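Local coordinates for protein ribonucleoside-diphosphate reductase small chain 2 (Saccharomyces cerevisiae, PDB 1JK0) that contributes to ribonucleotide reductase, which makes deoxyribonucleotides for DNA synthesis, and is required for proper folding of its partner small subunit and assembly with the large subunits, at residues S55-E60 / I121-I126; H16-A21 / L234-N239. All blocks are in the same frame, centred on the assembly; numbering follows the deposited sequence.

Contact 1 (S55-E60 / I121-I126); sequences SFWTAE and IMMENI
The W57 indole carries the methyl of M123 over one face, CE standing 3.6 Å from the centroid of the five-membered ring and 26° off its normal, a CH-pi contact displaced toward the rim. At the indole edge, in the ring plane, lies S55 O. The F56 ring makes Met-aromatic contacts with two successive methionines of helix 111-138, part of the ferritin-like bundle of the small subunit. M122 SD sits at its edge, 5.2 Å from the ring centroid, while M123 SD approaches obliquely, 3.7 Å from F56 CD1. M122 CE touches the same CD1 atom at 3.6 Å, and I126 CD1 reaches F56 CE1 at 3.8 Å, its side chain crossing that of F56 at about a right angle. The M123 chain bends at both chi2 and chi3, bringing its sulfur to F56 and its methyl to W57. The indole NE1 hydrogen-bonds to D219 OD2, so its polar edge is satisfied, and the ring also meets that of Y127; its side chain is about 8 Å from that of Y131, the predicted active-site residue. F56 also stacks on an aromatic side chain of the other protein chain. An alanine in place of F56 would probably open a gap beside both methionines and I126 CD1, and leave that aromatic ring without its stacking mate. Beyond the rings, I126 lies against the loop backbone, with CD1 3.4 Å from W57 O and CG2 3.8 Å from A59 N.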
loop_
_atom_site.group_PDB
_atom_site.type_symbol
_atom_site.label_atom_id
_atom_site.label_comp_id
_atom_site.label_asym_id
_atom_site.label_seq_id
_atom_site.Cartn_x
_atom_site.Cartn_y
_atom_site.Cartn_z
ATOM N N SER B 55 -13.763 1.209 -10.601
ATOM C CA SER B 55 -13.265 1.314 -11.967
ATOM C C SER B 55 -11.931 0.615 -12.204
ATOM O O SER B 55 -11.378 0.686 -13.309
ATOM C CB SER B 55 -13.105 2.784 -12.351
ATOM O OG SER B 55 -11.901 3.337 -11.802
ATOM N N PHE B 56 -11.402 -0.043 -11.179
ATOM C CA PHE B 56 -10.131 -0.742 -11.306
ATOM C C PHE B 56 -9.993 -1.555 -12.613
ATOM O O PHE B 56 -10.794 -2.445 -12.900
ATOM C CB PHE B 56 -9.942 -1.653 -10.097
ATOM C CG PHE B 56 -8.756 -2.558 -10.196
ATOM C CD1 PHE B 56 -7.467 -2.050 -10.111
ATOM C CD2 PHE B 56 -8.925 -3.915 -10.396
ATOM C CE1 PHE B 56 -6.354 -2.885 -10.223
ATOM C CE2 PHE B 56 -7.825 -4.757 -10.510
ATOM C CZ PHE B 56 -6.534 -4.238 -10.426
ATOM N N TRP B 57 -8.975 -1.233 -13.404
ATOM C CA TRP B 57 -8.716 -1.938 -14.655
ATOM C C TRP B 57 -7.210 -2.213 -14.758
ATOM O O TRP B 57 -6.401 -1.649 -14.005
ATOM C CB TRP B 57 -9.183 -1.106 -15.854
ATOM C CG TRP B 57 -8.580 0.272 -15.931
ATOM C CD1 TRP B 57 -8.923 1.367 -15.183
ATOM C CD2 TRP B 57 -7.508 0.693 -16.792
ATOM N NE1 TRP B 57 -8.133 2.440 -15.529
ATOM C CE2 TRP B 57 -7.260 2.056 -16.513
ATOM C CE3 TRP B 57 -6.733 0.049 -17.773
ATOM C CZ2 TRP B 57 -6.269 2.789 -17.186
ATOM C CZ3 TRP B 57 -5.753 0.773 -18.438
ATOM C CH2 TRP B 57 -5.529 2.134 -18.143
ATOM N N THR B 58 -6.826 -3.077 -15.687
ATOM C CA THR B 58 -5.419 -3.411 -15.841
ATOM C C THR B 58 -4.953 -3.378 -17.301
ATOM O O THR B 58 -5.761 -3.237 -18.226
ATOM C CB THR B 58 -5.140 -4.796 -15.266
ATOM O OG1 THR B 58 -5.927 -5.772 -15.965
ATOM C CG2 THR B 58 -5.483 -4.823 -13.767
ATOM N N ALA B 59 -3.644 -3.473 -17.508
ATOM C CA ALA B 59 -3.097 -3.462 -18.857
ATOM C C ALA B 59 -3.651 -4.670 -19.652
ATOM O O ALA B 59 -4.011 -4.549 -20.832
ATOM C CB ALA B 59 -1.567 -3.496 -18.788
ATOM N N GLU B 60 -3.743 -5.821 -18.989
ATOM C CA GLU B 60 -4.257 -7.031 -19.620
ATOM C C GLU B 60 -5.644 -6.822 -20.215
ATOM O O GLU B 60 -5.980 -7.422 -21.224
ATOM C CB GLU B 60 -4.332 -8.189 -18.619
ATOM C CG GLU B 60 -3.001 -8.833 -18.244
ATOM C CD GLU B 60 -2.127 -7.956 -17.367
ATOM O OE1 GLU B 60 -1.009 -8.401 -17.029
ATOM O OE2 GLU B 60 -2.548 -6.829 -17.011
ATOM N N ILE B 121 -1.845 5.944 -6.460
ATOM C CA ILE B 121 -0.492 5.568 -6.875
ATOM C C ILE B 121 -0.507 4.155 -7.428
ATOM O O ILE B 121 0.273 3.841 -8.322
ATOM C CB ILE B 121 0.614 5.618 -5.749
ATOM C CG1 ILE B 121 0.692 4.277 -5.035
ATOM C CG2 ILE B 121 0.381 6.782 -4.792
ATOM C CD1 ILE B 121 1.902 4.141 -4.105
ATOM N N MET B 122 -1.379 3.299 -6.906
ATOM C CA MET B 122 -1.445 1.923 -7.401
ATOM C C MET B 122 -1.800 1.892 -8.894
ATOM O O MET B 122 -1.183 1.166 -9.678
ATOM C CB MET B 122 -2.464 1.112 -6.596
ATOM C CG MET B 122 -2.685 -0.321 -7.091
ATOM S SD MET B 122 -3.735 -0.415 -8.567
ATOM C CE MET B 122 -5.379 -0.229 -7.827
ATOM N N MET B 123 -2.801 2.684 -9.276
ATOM C CA MET B 123 -3.240 2.785 -10.667
ATOM C C MET B 123 -2.190 3.444 -11.570
ATOM O O MET B 123 -2.108 3.141 -12.758
ATOM C CB MET B 123 -4.545 3.596 -10.755
ATOM C CG MET B 123 -5.792 2.865 -10.290
ATOM S SD MET B 123 -6.020 1.233 -11.070
ATOM C CE MET B 123 -6.440 1.661 -12.746
ATOM N N GLU B 124 -1.402 4.358 -11.006
ATOM C CA GLU B 124 -0.377 5.060 -11.772
ATOM C C GLU B 124 0.639 4.105 -12.341
ATOM O O GLU B 124 1.157 4.335 -13.432
ATOM C CB GLU B 124 0.343 6.092 -10.909
ATOM C CG GLU B 124 -0.342 7.441 -10.844
ATOM C CD GLU B 124 -0.600 8.017 -12.223
ATOM O OE1 GLU B 124 0.177 7.701 -13.151
ATOM O OE2 GLU B 124 -1.564 8.796 -12.379
ATOM N N ASN B 125 0.928 3.039 -11.595
ATOM C CA ASN B 125 1.882 2.039 -12.039
ATOM C C ASN B 125 1.338 1.234 -13.198
ATOM O O ASN B 125 2.100 0.788 -14.052
ATOM C CB ASN B 125 2.272 1.122 -10.888
ATOM C CG ASN B 125 3.118 1.839 -9.865
ATOM O OD1 ASN B 125 3.887 2.742 -10.226
ATOM N ND2 ASN B 125 3.004 1.449 -8.591
ATOM N N ILE B 126 0.022 1.047 -13.231
ATOM C CA ILE B 126 -0.606 0.316 -14.318
ATOM C C ILE B 126 -0.536 1.207 -15.573
ATOM O O ILE B 126 -0.315 0.711 -16.690
ATOM C CB ILE B 126 -2.070 -0.023 -13.969
ATOM C CG1 ILE B 126 -2.095 -1.061 -12.834
ATOM C CG2 ILE B 126 -2.813 -0.551 -15.206
ATOM C CD1 ILE B 126 -3.479 -1.366 -12.259
#

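Contact 2 (H16-A21 / L234-N239); sequences HDMKEA and LRTKPN
The M18 and T236 side chains run alongside one another in opposite senses, M18 CG against the T236 methyl CG2 at 3.5 Å. The T236 branches divide their contacts: CG2, anti to the backbone N, meets M18, while OG1, beside that N, faces A21 CB at 3.8 Å one helical turn further on. OG1 has its polar partner in E25 OE2, to which it is hydrogen-bonded. Farther out, M18 crosses P238 obliquely. Its sulfur lies 3.5 Å from P238 CA and 3.6 Å from K237 O, and after a bend at chi3 the methyl CE is 3.9 Å from P238 CB. The side chain thus bridges threonine and proline, mainly by van der Waals packing, with its sulfur also against the K237 carbonyl. K237 directs its CB away from the helix, and its ammonium NZ folds back to L234 O at 2.8 Å, a hydrogen bond within the loop with a C=O...N angle of 161°. The arrangement joins the end of helix 13-21, near the N-terminus of the modelled chain, to the connection between helices 207-232 and 240-258. A176 of helix 175-188 touches both M18 and P238, and F231 of helix 207-232 packs on P238 and K237.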
loop_
_atom_site.group_PDB
_atom_site.type_symbol
_atom_site.label_atom_id
_atom_site.label_comp_id
_atom_site.label_asym_id
_atom_site.label_seq_id
_atom_site.Cartn_x
_atom_site.Cartn_y
_atom_site.Cartn_z
ATOM N N HIS B 16 0.184 34.598 6.266
ATOM C CA HIS B 16 0.749 34.295 7.586
ATOM C C HIS B 16 -0.327 33.758 8.539
ATOM O O HIS B 16 -0.044 32.906 9.389
ATOM C CB HIS B 16 1.377 35.547 8.211
ATOM C CG HIS B 16 1.822 35.354 9.628
ATOM N ND1 HIS B 16 2.946 34.628 9.965
ATOM C CD2 HIS B 16 1.265 35.748 10.798
ATOM C CE1 HIS B 16 3.060 34.581 11.281
ATOM N NE2 HIS B 16 2.053 35.251 11.810
ATOM N N ASP B 17 -1.549 34.272 8.397
ATOM C CA ASP B 17 -2.671 33.861 9.233
ATOM C C ASP B 17 -3.152 32.457 8.883
ATOM O O ASP B 17 -3.441 31.651 9.772
ATOM C CB ASP B 17 -3.825 34.854 9.095
ATOM C CG ASP B 17 -3.495 36.221 9.682
ATOM O OD1 ASP B 17 -4.408 37.072 9.749
ATOM O OD2 ASP B 17 -2.329 36.449 10.074
ATOM N N MET B 18 -3.239 32.164 7.587
ATOM C CA MET B 18 -3.667 30.851 7.128
ATOM C C MET B 18 -2.685 29.808 7.671
ATOM O O MET B 18 -3.079 28.722 8.094
ATOM C CB MET B 18 -3.696 30.819 5.602
ATOM C CG MET B 18 -4.769 29.911 5.030
ATOM S SD MET B 18 -4.957 29.995 3.222
ATOM C CE MET B 18 -4.478 28.366 2.774
ATOM N N LYS B 19 -1.400 30.147 7.667
ATOM C CA LYS B 19 -0.372 29.246 8.176
ATOM C C LYS B 19 -0.667 28.870 9.635
ATOM O O LYS B 19 -0.431 27.737 10.053
ATOM C CB LYS B 19 1.011 29.908 8.101
ATOM C CG LYS B 19 1.476 30.329 6.704
ATOM C CD LYS B 19 2.716 31.231 6.788
ATOM C CE LYS B 19 3.197 31.696 5.413
ATOM N NZ LYS B 19 3.848 30.615 4.611
ATOM N N GLU B 20 -1.175 29.818 10.414
ATOM C CA GLU B 20 -1.469 29.540 11.812
ATOM C C GLU B 20 -2.837 28.898 11.940
ATOM O O GLU B 20 -3.138 28.237 12.934
ATOM C CB GLU B 20 -1.446 30.827 12.628
ATOM C CG GLU B 20 -0.664 30.708 13.914
ATOM C CD GLU B 20 0.820 30.510 13.654
ATOM O OE1 GLU B 20 1.413 31.362 12.951
ATOM O OE2 GLU B 20 1.389 29.510 14.151
ATOM N N ALA B 21 -3.665 29.110 10.924
ATOM C CA ALA B 21 -5.012 28.570 10.909
ATOM C C ALA B 21 -5.043 27.103 10.481
ATOM O O ALA B 21 -5.895 26.344 10.933
ATOM C CB ALA B 21 -5.901 29.406 9.989
ATOM N N LEU B 234 -11.871 22.660 3.107
ATOM C CA LEU B 234 -10.938 23.468 3.869
ATOM C C LEU B 234 -11.676 24.687 4.411
ATOM O O LEU B 234 -12.344 25.400 3.660
ATOM C CB LEU B 234 -9.782 23.892 2.970
ATOM C CG LEU B 234 -8.373 23.456 3.375
ATOM C CD1 LEU B 234 -8.364 22.061 3.993
ATOM C CD2 LEU B 234 -7.505 23.517 2.140
ATOM N N ARG B 235 -11.553 24.914 5.717
ATOM C CA ARG B 235 -12.215 26.026 6.395
ATOM C C ARG B 235 -11.647 27.399 6.046
ATOM O O ARG B 235 -12.362 28.407 6.042
ATOM C CB ARG B 235 -12.107 25.828 7.892
ATOM C CG ARG B 235 -12.890 24.665 8.397
ATOM C CD ARG B 235 -12.445 24.372 9.797
ATOM N NE ARG B 235 -13.269 23.369 10.441
ATOM C CZ ARG B 235 -13.154 23.062 11.722
ATOM N NH1 ARG B 235 -12.246 23.684 12.463
ATOM N NH2 ARG B 235 -13.952 22.156 12.263
ATOM N N THR B 236 -10.349 27.415 5.768
ATOM C CA THR B 236 -9.619 28.624 5.426
ATOM C C THR B 236 -9.107 28.480 3.992
ATOM O O THR B 236 -8.136 27.760 3.746
ATOM C CB THR B 236 -8.402 28.790 6.360
ATOM O OG1 THR B 236 -8.761 28.372 7.680
ATOM C CG2 THR B 236 -7.942 30.230 6.401
ATOM N N LYS B 237 -9.760 29.146 3.048
ATOM C CA LYS B 237 -9.325 29.084 1.659
ATOM C C LYS B 237 -8.269 30.172 1.460
ATOM O O LYS B 237 -8.227 31.144 2.204
ATOM C CB LYS B 237 -10.502 29.345 0.724
ATOM C CG LYS B 237 -11.739 28.488 0.974
ATOM C CD LYS B 237 -11.627 27.136 0.297
ATOM C CE LYS B 237 -12.997 26.491 0.117
ATOM N NZ LYS B 237 -13.701 26.286 1.414
ATOM N N PRO B 238 -7.384 30.011 0.470
ATOM C CA PRO B 238 -6.357 31.029 0.231
ATOM C C PRO B 238 -7.001 32.119 -0.621
ATOM O O PRO B 238 -8.148 31.961 -1.043
ATOM C CB PRO B 238 -5.287 30.260 -0.518
ATOM C CG PRO B 238 -6.122 29.346 -1.376
ATOM C CD PRO B 238 -7.199 28.855 -0.425
ATOM N N ASN B 239 -6.280 33.209 -0.883
ATOM C CA ASN B 239 -6.841 34.319 -1.667
ATOM C C ASN B 239 -7.236 33.890 -3.072
ATOM O O ASN B 239 -6.480 33.200 -3.752
ATOM C CB ASN B 239 -5.841 35.470 -1.767
ATOM C CG ASN B 239 -6.521 36.808 -1.994
ATOM O OD1 ASN B 239 -6.873 37.508 -1.040
ATOM N ND2 ASN B 239 -6.731 37.162 -3.258
#

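In the fold
Contact 1 is buried, its centre about 14 Å from that of the chain; contact 2, its centre about 25 Å from the same point, is only partly buried and lies on the opposite side. Their centres are 35 Å apart and they do not touch, although both segments of contact 1 fall, in sequence, between the two segments of contact 2. Each sets a helix against a loop, and both border helix 207-232: contact 1 packs on its side, whereas the loop of contact 2 follows its end. Methionine serves both, against aromatic rings in contact 1 and against threonine and proline in contact 2. The other protein chain packs on contact 1 but not on contact 2.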